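Local coordinates for uncharacterized protein (Thermus thermophilus HB8, PDB 4WVB) that probably hydrolyses mannosylglycerate to mannose and glycerate, and glucosylglycerate to glucose and glycerate, as a glycoside hydrolase of family 63, at residues A[28-33]-A[72-77]; A[32-37]-A[102-107]; A[281-286]-A[317-322]. All coordinates share one frame; numbering follows the deposited sequence.

Followed from the N terminus, the chain enters contact 1 and contact 2 through one continuous run: strand 31-32 passes directly into helix 33-43, and residues 32-33 lie in both segment ranges, Trp32 touching partners in each. Contact 1 closes a largely helical loop by pairing strand 31-32 with strand 72-74. Contact 2 closes a longer loop that starts from the same run and overlaps the first, by setting the start of helix 33-43 against the loop leading into helix 107-117; both contacts touch the bound glucose. Contact 3 opens only after these are complete. It joins strand 283-288 to helix 313-327, its centre about 36 Å from that of contact 1, across the chain's centre.

Contact 1 (A[28-33]-A[72-77]); sequences YPYQWL and IVFHEQ. With GLC (alpha-D-glucopyranose), chain F.
The Tyr30 ring is sandwiched: Phe74 CD1 stands over the centre of one face and Tyr28 CB over the rim of the other, while Glu76 CG meets the edge at CE1. Phe74 comes edge-on, making a T-shaped pair with centroids 5.0 Å apart and planes at 85°. Ile72 CG2 in turn lies on a face of the Phe74 ring. The Trp32 indole also has both faces occupied, by Ile72 CG1 on one and C6 of the glucose on the other. Ile72 CG1 sits 3.7 Å from the centroid of the five-membered ring of Trp32, a CH-pi contact, and CD1 of Ile72 reaches on to CZ2. With its CG1 branch anti to the carbonyl carbon (chi1 -53°), Ile72 runs alongside the indole. An alanine in place of Trp32 would probably leave glucose C6 without its apolar platform and open a gap beside the Ile72 side chain. Where Gln31 and Val73 turn the other way, the extended Gln31 chain brings OE1 to His75 NE2 at 2.9 Å; the bond is nearly straight and lies close to the imidazole plane. Gln31 NE2 is held by Ser36 and Glu54, so both ends of the amide are satisfied and its rotation is fixed. Two backbone bonds join Gln31 and Val73, and Glu76 N adds a bent one to Pro29 O, 3.0 Å away. This is an antiparallel ladder, Gln31-Val73 being a hydrogen-bonded pair and Trp32-Ile72 a non-hydrogen-bonded one, that carries Trp32 into the sugar-binding site.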
loop_
_atom_site.group_PDB
_atom_site.type_symbol
_atom_site.label_atom_id
_atom_site.label_comp_id
_atom_site.label_asym_id
_atom_site.label_seq_id
_atom_site.Cartn_x
_atom_site.Cartn_y
_atom_site.Cartn_z
ATOM N N TYR A 28 30.888 -27.125 -17.242
ATOM C CA TYR A 28 31.972 -27.152 -16.266
ATOM C C TYR A 28 31.425 -27.066 -14.847
ATOM O O TYR A 28 30.290 -26.579 -14.632
ATOM C CB TYR A 28 32.953 -25.994 -16.502
ATOM C CG TYR A 28 33.897 -26.191 -17.684
ATOM C CD1 TYR A 28 34.821 -27.237 -17.702
ATOM C CD2 TYR A 28 33.873 -25.315 -18.776
ATOM C CE1 TYR A 28 35.691 -27.409 -18.774
ATOM C CE2 TYR A 28 34.737 -25.478 -19.851
ATOM C CZ TYR A 28 35.642 -26.525 -19.847
ATOM O OH TYR A 28 36.501 -26.687 -20.911
ATOM N N PRO A 29 32.228 -27.511 -13.860
ATOM C CA PRO A 29 31.766 -27.457 -12.478
ATOM C C PRO A 29 31.762 -26.023 -11.937
ATOM O O PRO A 29 32.610 -25.664 -11.104
ATOM C CB PRO A 29 32.766 -28.356 -11.731
ATOM C CG PRO A 29 33.993 -28.313 -12.561
ATOM C CD PRO A 29 33.566 -28.133 -13.976
ATOM N N TYR A 30 30.809 -25.219 -12.416
ATOM C CA TYR A 30 30.577 -23.861 -11.917
ATOM C C TYR A 30 29.150 -23.706 -11.367
ATOM O O TYR A 30 28.220 -24.345 -11.864
ATOM C CB TYR A 30 30.755 -22.824 -13.019
ATOM C CG TYR A 30 32.048 -22.905 -13.797
ATOM C CD1 TYR A 30 33.241 -23.272 -13.182
ATOM C CD2 TYR A 30 32.075 -22.592 -15.148
ATOM C CE1 TYR A 30 34.426 -23.325 -13.901
ATOM C CE2 TYR A 30 33.265 -22.647 -15.881
ATOM C CZ TYR A 30 34.425 -23.010 -15.251
ATOM O OH TYR A 30 35.588 -23.066 -15.972
ATOM N N GLN A 31 29.001 -22.828 -10.375
ATOM C CA GLN A 31 27.726 -22.616 -9.693
ATOM C C GLN A 31 27.143 -21.261 -10.086
ATOM O O GLN A 31 27.843 -20.270 -10.030
ATOM C CB GLN A 31 27.935 -22.658 -8.184
ATOM C CG GLN A 31 26.671 -22.403 -7.383
ATOM C CD GLN A 31 26.800 -22.771 -5.915
ATOM O OE1 GLN A 31 27.905 -22.795 -5.353
ATOM N NE2 GLN A 31 25.659 -23.034 -5.272
ATOM N N TRP A 32 25.856 -21.213 -10.439
ATOM C CA TRP A 32 25.226 -19.961 -10.842
ATOM C C TRP A 32 24.253 -19.529 -9.737
ATOM O O TRP A 32 23.575 -20.374 -9.139
ATOM C CB TRP A 32 24.475 -20.134 -12.165
ATOM C CG TRP A 32 25.176 -19.727 -13.462
ATOM C CD1 TRP A 32 24.938 -18.588 -14.202
ATOM C CD2 TRP A 32 26.154 -20.472 -14.194
ATOM N NE1 TRP A 32 25.709 -18.588 -15.333
ATOM C CE2 TRP A 32 26.468 -19.728 -15.353
ATOM C CE3 TRP A 32 26.802 -21.685 -13.980
ATOM C CZ2 TRP A 32 27.404 -20.160 -16.289
ATOM C CZ3 TRP A 32 27.726 -22.123 -14.924
ATOM C CH2 TRP A 32 28.024 -21.363 -16.050
ATOM N N LEU A 33 24.173 -18.222 -9.512
ATOM C CA LEU A 33 23.418 -17.639 -8.397
ATOM C C LEU A 33 21.924 -17.907 -8.470
ATOM O O LEU A 33 21.362 -18.501 -7.517
ATOM C CB LEU A 33 23.651 -16.122 -8.323
ATOM C CG LEU A 33 23.139 -15.314 -7.122
ATOM C CD1 LEU A 33 23.727 -13.913 -7.213
ATOM C CD2 LEU A 33 21.626 -15.204 -7.010
ATOM N N ILE A 72 28.362 -16.104 -10.952
ATOM C CA ILE A 72 29.059 -17.364 -11.105
ATOM C C ILE A 72 30.156 -17.477 -10.051
ATOM O O ILE A 72 30.926 -16.523 -9.812
ATOM C CB ILE A 72 29.695 -17.550 -12.501
ATOM C CG1 ILE A 72 28.662 -17.337 -13.622
ATOM C CG2 ILE A 72 30.271 -18.951 -12.632
ATOM C CD1 ILE A 72 29.267 -17.230 -15.007
ATOM N N VAL A 73 30.184 -18.651 -9.425
ATOM C CA VAL A 73 31.313 -19.101 -8.636
ATOM C C VAL A 73 32.052 -20.173 -9.455
ATOM O O VAL A 73 31.488 -21.237 -9.815
ATOM C CB VAL A 73 30.844 -19.680 -7.290
ATOM C CG1 VAL A 73 32.044 -20.134 -6.471
ATOM C CG2 VAL A 73 30.025 -18.654 -6.521
ATOM N N PHE A 74 33.312 -19.902 -9.777
ATOM C CA PHE A 74 34.081 -20.827 -10.636
ATOM C C PHE A 74 34.767 -21.911 -9.799
ATOM O O PHE A 74 35.979 -21.909 -9.634
ATOM C CB PHE A 74 35.107 -20.062 -11.472
ATOM C CG PHE A 74 34.492 -19.085 -12.434
ATOM C CD1 PHE A 74 33.845 -19.545 -13.579
ATOM C CD2 PHE A 74 34.534 -17.713 -12.200
ATOM C CE1 PHE A 74 33.274 -18.652 -14.466
ATOM C CE2 PHE A 74 33.958 -16.812 -13.093
ATOM C CZ PHE A 74 33.324 -17.293 -14.223
ATOM N N HIS A 75 33.985 -22.853 -9.297
ATOM C CA HIS A 75 34.520 -23.851 -8.374
ATOM C C HIS A 75 35.652 -24.669 -8.988
ATOM O O HIS A 75 36.642 -24.930 -8.309
ATOM C CB HIS A 75 33.434 -24.814 -7.895
ATOM C CG HIS A 75 32.418 -24.195 -6.980
ATOM N ND1 HIS A 75 32.702 -23.832 -5.683
ATOM C CD2 HIS A 75 31.102 -23.922 -7.166
ATOM C CE1 HIS A 75 31.609 -23.356 -5.110
ATOM N NE2 HIS A 75 30.630 -23.382 -5.996
ATOM N N GLU A 76 35.472 -25.101 -10.236
ATOM C CA GLU A 76 36.429 -25.992 -10.927
ATOM C C GLU A 76 36.579 -27.396 -10.305
ATOM O O GLU A 76 37.476 -28.152 -10.676
ATOM C CB GLU A 76 37.785 -25.290 -11.095
ATOM C CG GLU A 76 37.684 -24.100 -12.043
ATOM C CD GLU A 76 38.976 -23.308 -12.169
ATOM O OE1 GLU A 76 39.948 -23.618 -11.447
ATOM O OE2 GLU A 76 39.008 -22.360 -12.989
ATOM N N GLN A 77 35.673 -27.757 -9.398
ATOM C CA GLN A 77 35.719 -29.038 -8.701
ATOM C C GLN A 77 34.422 -29.189 -7.928
ATOM O O GLN A 77 33.668 -28.226 -7.777
ATOM C CB GLN A 77 36.887 -29.087 -7.704
ATOM C CG GLN A 77 36.822 -27.988 -6.654
ATOM C CD GLN A 77 38.067 -27.905 -5.789
ATOM O OE1 GLN A 77 38.474 -28.885 -5.180
ATOM N NE2 GLN A 77 38.663 -26.723 -5.721
HETATM C C1 GLC F . 21.954 -18.217 -19.126
HETATM C C2 GLC F . 20.557 -17.759 -18.640
HETATM C C3 GLC F . 20.674 -17.284 -17.190
HETATM C C4 GLC F . 21.180 -18.437 -16.321
HETATM C C5 GLC F . 22.514 -18.963 -16.896
HETATM C C6 GLC F . 22.969 -20.253 -16.226
HETATM O O1 GLC F . 22.875 -17.097 -19.101
HETATM O O2 GLC F . 20.026 -16.723 -19.475
HETATM O O3 GLC F . 19.403 -16.849 -16.744
HETATM O O4 GLC F . 21.249 -17.999 -14.935
HETATM O O5 GLC F . 22.449 -19.285 -18.297
HETATM O O6 GLC F . 22.111 -21.306 -16.610
#

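Contact 2 (A[32-37]-A[102-107]). With GLC (alpha-D-glucopyranose), chain F.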
loop_
_atom_site.group_PDB
_atom_site.type_symbol
_atom_site.label_atom_id
_atom_site.label_comp_id
_atom_site.label_asym_id
_atom_site.label_seq_id
_atom_site.Cartn_x
_atom_site.Cartn_y
_atom_site.Cartn_z
ATOM N N TRP A 32 25.856 -21.213 -10.439
ATOM C CA TRP A 32 25.226 -19.961 -10.842
ATOM C C TRP A 32 24.253 -19.529 -9.737
ATOM O O TRP A 32 23.575 -20.374 -9.139
ATOM C CB TRP A 32 24.475 -20.134 -12.165
ATOM C CG TRP A 32 25.176 -19.727 -13.462
ATOM C CD1 TRP A 32 24.938 -18.588 -14.202
ATOM C CD2 TRP A 32 26.154 -20.472 -14.194
ATOM N NE1 TRP A 32 25.709 -18.588 -15.333
ATOM C CE2 TRP A 32 26.468 -19.728 -15.353
ATOM C CE3 TRP A 32 26.802 -21.685 -13.980
ATOM C CZ2 TRP A 32 27.404 -20.160 -16.289
ATOM C CZ3 TRP A 32 27.726 -22.123 -14.924
ATOM C CH2 TRP A 32 28.024 -21.363 -16.050
ATOM N N LEU A 33 24.173 -18.222 -9.512
ATOM C CA LEU A 33 23.418 -17.639 -8.397
ATOM C C LEU A 33 21.924 -17.907 -8.470
ATOM O O LEU A 33 21.362 -18.501 -7.517
ATOM C CB LEU A 33 23.651 -16.122 -8.323
ATOM C CG LEU A 33 23.139 -15.314 -7.122
ATOM C CD1 LEU A 33 23.727 -13.913 -7.213
ATOM C CD2 LEU A 33 21.626 -15.204 -7.010
ATOM N N TRP A 34 21.235 -17.455 -9.521
ATOM C CA TRP A 34 19.772 -17.646 -9.459
ATOM C C TRP A 34 19.387 -19.079 -9.752
ATOM O O TRP A 34 18.451 -19.583 -9.129
ATOM C CB TRP A 34 18.862 -16.576 -10.122
ATOM C CG TRP A 34 18.680 -16.520 -11.563
ATOM C CD1 TRP A 34 19.556 -16.904 -12.531
ATOM C CD2 TRP A 34 17.549 -15.938 -12.241
ATOM N NE1 TRP A 34 19.022 -16.618 -13.775
ATOM C CE2 TRP A 34 17.792 -16.028 -13.616
ATOM C CE3 TRP A 34 16.350 -15.359 -11.805
ATOM C CZ2 TRP A 34 16.883 -15.553 -14.571
ATOM C CZ3 TRP A 34 15.443 -14.901 -12.750
ATOM C CH2 TRP A 34 15.714 -14.984 -14.107
ATOM N N ASP A 35 20.167 -19.761 -10.596
ATOM C CA ASP A 35 19.938 -21.187 -10.832
ATOM C C ASP A 35 19.959 -21.949 -9.505
ATOM O O ASP A 35 19.044 -22.721 -9.223
ATOM C CB ASP A 35 20.966 -21.802 -11.793
ATOM C CG ASP A 35 20.986 -21.121 -13.139
ATOM O OD1 ASP A 35 21.306 -19.911 -13.180
ATOM O OD2 ASP A 35 20.674 -21.794 -14.168
ATOM N N SER A 36 21.005 -21.751 -8.695
ATOM C CA SER A 36 21.103 -22.473 -7.431
ATOM C C SER A 36 19.915 -22.217 -6.503
ATOM O O SER A 36 19.472 -23.120 -5.785
ATOM C CB SER A 36 22.428 -22.183 -6.706
ATOM O OG SER A 36 23.456 -23.037 -7.181
ATOM N N ALA A 37 19.389 -20.997 -6.499
ATOM C CA ALA A 37 18.214 -20.708 -5.694
ATOM C C ALA A 37 17.008 -21.546 -6.128
ATOM O O ALA A 37 16.347 -22.136 -5.300
ATOM C CB ALA A 37 17.865 -19.236 -5.781
ATOM N N THR A 102 26.451 -9.569 -10.637
ATOM C CA THR A 102 25.474 -10.304 -9.816
ATOM C C THR A 102 24.309 -10.817 -10.678
ATOM O O THR A 102 24.398 -10.791 -11.907
ATOM C CB THR A 102 24.995 -9.472 -8.614
ATOM O OG1 THR A 102 24.314 -10.311 -7.680
ATOM C CG2 THR A 102 24.112 -8.315 -9.030
ATOM N N GLN A 103 23.240 -11.301 -10.034
ATOM C CA GLN A 103 22.099 -11.877 -10.772
ATOM C C GLN A 103 20.849 -11.689 -9.892
ATOM O O GLN A 103 20.963 -11.271 -8.731
ATOM C CB GLN A 103 22.352 -13.359 -11.050
ATOM C CG GLN A 103 22.351 -13.729 -12.508
ATOM C CD GLN A 103 22.466 -15.229 -12.781
ATOM O OE1 GLN A 103 22.608 -16.100 -11.881
ATOM N NE2 GLN A 103 22.450 -15.528 -14.025
ATOM N N PRO A 104 19.649 -11.993 -10.423
ATOM C CA PRO A 104 18.449 -11.656 -9.664
ATOM C C PRO A 104 18.421 -12.325 -8.273
ATOM O O PRO A 104 18.652 -13.531 -8.159
ATOM C CB PRO A 104 17.332 -12.132 -10.593
ATOM C CG PRO A 104 17.918 -11.935 -11.964
ATOM C CD PRO A 104 19.328 -12.414 -11.798
ATOM N N PRO A 105 18.163 -11.546 -7.202
ATOM C CA PRO A 105 18.303 -12.014 -5.819
ATOM C C PRO A 105 17.046 -12.721 -5.284
ATOM O O PRO A 105 16.421 -12.275 -4.309
ATOM C CB PRO A 105 18.580 -10.720 -5.060
ATOM C CG PRO A 105 17.802 -9.686 -5.819
ATOM C CD PRO A 105 17.937 -10.086 -7.256
ATOM N N VAL A 106 16.723 -13.857 -5.899
ATOM C CA VAL A 106 15.583 -14.651 -5.458
ATOM C C VAL A 106 15.931 -15.438 -4.205
ATOM O O VAL A 106 15.055 -16.000 -3.545
ATOM C CB VAL A 106 15.086 -15.574 -6.607
ATOM C CG1 VAL A 106 16.002 -16.757 -6.796
ATOM C CG2 VAL A 106 13.650 -16.033 -6.328
ATOM N N VAL A 107 17.212 -15.461 -3.825
ATOM C CA VAL A 107 17.640 -16.335 -2.748
ATOM C C VAL A 107 16.906 -16.229 -1.397
ATOM O O VAL A 107 16.618 -17.268 -0.788
ATOM C CB VAL A 107 19.192 -16.355 -2.573
ATOM C CG1 VAL A 107 19.763 -14.996 -2.237
ATOM C CG2 VAL A 107 19.592 -17.421 -1.574
HETATM C C1 GLC F . 21.954 -18.217 -19.126
HETATM C C2 GLC F . 20.557 -17.759 -18.640
HETATM C C3 GLC F . 20.674 -17.284 -17.190
HETATM C C4 GLC F . 21.180 -18.437 -16.321
HETATM C C5 GLC F . 22.514 -18.963 -16.896
HETATM C C6 GLC F . 22.969 -20.253 -16.226
HETATM O O1 GLC F . 22.875 -17.097 -19.101
HETATM O O2 GLC F . 20.026 -16.723 -19.475
HETATM O O3 GLC F . 19.403 -16.849 -16.744
HETATM O O4 GLC F . 21.249 -17.999 -14.935
HETATM O O5 GLC F . 22.449 -19.285 -18.297
HETATM O O6 GLC F . 22.111 -21.306 -16.610
#
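The sugar-binding pocket of this six-hairpin glycosidase is built here from the first turn of helix 33-43 and the loop before helix 107-117, with Gln103 as the link between them. Its amide works in two directions. OE1 accepts the Trp34 backbone N-H at 3.0 Å in a practically straight bond, tilted 33° from the amide's carbonyl plane, while NE2 donates to glucose O4, 2.9 Å away. Gripping the helix start with one end thus orients the other toward the sugar, and NE2 also lies at the edge of the Trp32 indole. Glucose O4 gives its proton to Asp35 OD1 at 2.6 Å, and O6 donates to OD2, so the carboxylate spans two hydroxyls. From Trp34, NE1 reaches O3 at 3.0 Å and makes a weaker bond to O4. This indole crosses the Gln103 side chain at about a right angle, and Pro104 CG covers a face of its six-membered ring at 4.0 Å from the centroid. Asp165, the probable proton donor, Gly163, Tyr349 and Trp350 are also hydrogen-bonded to the glucose. Behind the pocket, Leu33 CD2 touches Pro104 O and CD1 meets Thr102 OG1, itself bonded to Leu69 O. Further along the helix, Ala37 CB presses on Val106 CG1 at 3.3 Å, tighter than ordinary van der Waals contact.

Contact 3 (A[281-286]-A[317-322])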
loop_
_atom_site.group_PDB
_atom_site.type_symbol
_atom_site.label_atom_id
_atom_site.label_comp_id
_atom_site.label_asym_id
_atom_site.label_seq_id
_atom_site.Cartn_x
_atom_site.Cartn_y
_atom_site.Cartn_z
ATOM N N ALA A 281 0.620 2.291 -21.719
ATOM C CA ALA A 281 0.884 0.930 -22.231
ATOM C C ALA A 281 0.138 -0.151 -21.489
ATOM O O ALA A 281 -0.061 -1.261 -22.018
ATOM C CB ALA A 281 2.372 0.609 -22.158
ATOM N N GLY A 282 -0.261 0.152 -20.253
ATOM C CA GLY A 282 -0.791 -0.844 -19.345
ATOM C C GLY A 282 0.178 -1.971 -19.024
ATOM O O GLY A 282 -0.175 -3.160 -19.070
ATOM N N PHE A 283 1.418 -1.609 -18.701
ATOM C CA PHE A 283 2.439 -2.619 -18.434
ATOM C C PHE A 283 3.530 -1.993 -17.590
ATOM O O PHE A 283 3.619 -0.765 -17.523
ATOM C CB PHE A 283 3.034 -3.138 -19.743
ATOM C CG PHE A 283 3.483 -4.566 -19.692
ATOM C CD1 PHE A 283 2.562 -5.601 -19.572
ATOM C CD2 PHE A 283 4.811 -4.884 -19.814
ATOM C CE1 PHE A 283 2.964 -6.907 -19.502
ATOM C CE2 PHE A 283 5.238 -6.198 -19.778
ATOM C CZ PHE A 283 4.320 -7.228 -19.613
ATOM N N TYR A 284 4.352 -2.846 -16.998
ATOM C CA TYR A 284 5.571 -2.405 -16.283
ATOM C C TYR A 284 6.785 -2.489 -17.217
ATOM O O TYR A 284 7.044 -3.539 -17.805
ATOM C CB TYR A 284 5.863 -3.287 -15.074
ATOM C CG TYR A 284 4.926 -3.211 -13.897
ATOM C CD1 TYR A 284 5.143 -2.302 -12.875
ATOM C CD2 TYR A 284 3.853 -4.102 -13.762
ATOM C CE1 TYR A 284 4.326 -2.266 -11.773
ATOM C CE2 TYR A 284 3.019 -4.054 -12.667
ATOM C CZ TYR A 284 3.257 -3.129 -11.677
ATOM O OH TYR A 284 2.451 -3.082 -10.577
ATOM N N PHE A 285 7.548 -1.396 -17.286
ATOM C CA PHE A 285 8.731 -1.306 -18.128
ATOM C C PHE A 285 9.986 -1.149 -17.260
ATOM O O PHE A 285 9.940 -0.528 -16.192
ATOM C CB PHE A 285 8.642 -0.089 -19.051
ATOM C CG PHE A 285 7.613 -0.201 -20.158
ATOM C CD1 PHE A 285 7.435 -1.388 -20.866
ATOM C CD2 PHE A 285 6.867 0.914 -20.513
ATOM C CE1 PHE A 285 6.492 -1.456 -21.888
ATOM C CE2 PHE A 285 5.951 0.862 -21.546
ATOM C CZ PHE A 285 5.760 -0.337 -22.227
ATOM N N SER A 286 11.093 -1.735 -17.721
ATOM C CA SER A 286 12.423 -1.382 -17.229
ATOM C C SER A 286 12.773 0.029 -17.699
ATOM O O SER A 286 12.197 0.521 -18.667
ATOM C CB SER A 286 13.450 -2.380 -17.735
ATOM O OG SER A 286 13.251 -3.674 -17.169
ATOM N N SER A 317 -5.273 -6.934 -12.745
ATOM C CA SER A 317 -6.298 -7.330 -13.732
ATOM C C SER A 317 -5.896 -6.896 -15.151
ATOM O O SER A 317 -6.078 -7.649 -16.127
ATOM C CB SER A 317 -7.687 -6.826 -13.321
ATOM O OG SER A 317 -7.942 -5.533 -13.834
ATOM N N LEU A 318 -5.256 -5.726 -15.270
ATOM C CA LEU A 318 -4.757 -5.295 -16.550
ATOM C C LEU A 318 -3.627 -6.183 -17.023
ATOM O O LEU A 318 -3.520 -6.447 -18.221
ATOM C CB LEU A 318 -4.358 -3.823 -16.524
ATOM C CG LEU A 318 -5.513 -2.842 -16.273
ATOM C CD1 LEU A 318 -4.956 -1.467 -15.942
ATOM C CD2 LEU A 318 -6.488 -2.762 -17.450
ATOM N N LEU A 319 -2.781 -6.656 -16.100
ATOM C CA LEU A 319 -1.769 -7.647 -16.453
ATOM C C LEU A 319 -2.392 -8.966 -16.866
ATOM O O LEU A 319 -1.922 -9.585 -17.815
ATOM C CB LEU A 319 -0.782 -7.893 -15.334
ATOM C CG LEU A 319 0.212 -6.721 -15.164
ATOM C CD1 LEU A 319 1.079 -7.067 -13.967
ATOM C CD2 LEU A 319 1.072 -6.457 -16.395
ATOM N N ALA A 320 -3.439 -9.384 -16.171
ATOM C CA ALA A 320 -4.071 -10.670 -16.509
ATOM C C ALA A 320 -4.636 -10.574 -17.919
ATOM O O ALA A 320 -4.488 -11.517 -18.721
ATOM C CB ALA A 320 -5.165 -11.007 -15.512
ATOM N N GLN A 321 -5.267 -9.443 -18.232
ATOM C CA GLN A 321 -5.795 -9.208 -19.590
ATOM C C GLN A 321 -4.708 -9.254 -20.638
ATOM O O GLN A 321 -4.903 -9.834 -21.722
ATOM C CB GLN A 321 -6.549 -7.876 -19.682
ATOM C CG GLN A 321 -7.835 -7.867 -18.888
ATOM C CD GLN A 321 -8.410 -6.473 -18.664
ATOM O OE1 GLN A 321 -9.127 -6.243 -17.694
ATOM N NE2 GLN A 321 -8.089 -5.542 -19.545
ATOM N N GLU A 322 -3.545 -8.683 -20.319
ATOM C CA GLU A 322 -2.413 -8.727 -21.245
ATOM C C GLU A 322 -1.897 -10.148 -21.461
ATOM O O GLU A 322 -1.599 -10.527 -22.595
ATOM C CB GLU A 322 -1.250 -7.852 -20.733
ATOM C CG GLU A 322 -0.113 -7.680 -21.728
ATOM C CD GLU A 322 -0.451 -6.883 -22.999
ATOM O OE1 GLU A 322 -1.512 -6.209 -23.104
ATOM O OE2 GLU A 322 0.400 -6.894 -23.913
HETATM O O HOH W 1 -2.493 -4.211 -20.056
#
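Leu319 parts its two methyls between neighbouring aromatic rings, and this fork is the tight half of the contact. CD2 lies 3.6 Å from Phe283 CD1, approaching that ring obliquely, while CD1 comes to the edge of the Tyr284 ring, in its plane, at 3.8 Å from CE2. Both rings cross the leucine at about a right angle. With CG anti to its carbonyl carbon (chi1 -74°), Leu319 leans from the helix toward the strand although its CB does not point straight at it. Glu322, about one helical turn on, lays its CG 3.9 Å from Phe283 CE1. The chain then bends at chi2 (67°), and the carboxylate is paired with Arg325 and Lys298 and bonded to Trp326, so the methylene serves the apolar packing while the charge of the buried end is probably balanced by these partners. The segments belong to a helix, 313-327, set against a strand of a small antiparallel sheet; just there the strand carries a G1 beta bulge, in which Gly282 and Phe283 both face Asp278. Gly282 takes the positive phi (60°) of the bulge. Trp277 meets the Tyr284 ring edge-to-face, and Phe303 that of Phe283; the Tyr284 hydroxyl bonds to Glu274. Toward Gly282 the packing is looser. No direct hydrogen bond joins the two segments; instead a water donates to Gly282 O at 2.7 Å and to Leu318 O at 3.1 Å, bridging the backbones. Beside it the partly exposed Leu318 side chain packs on Arg367 of a second subunit.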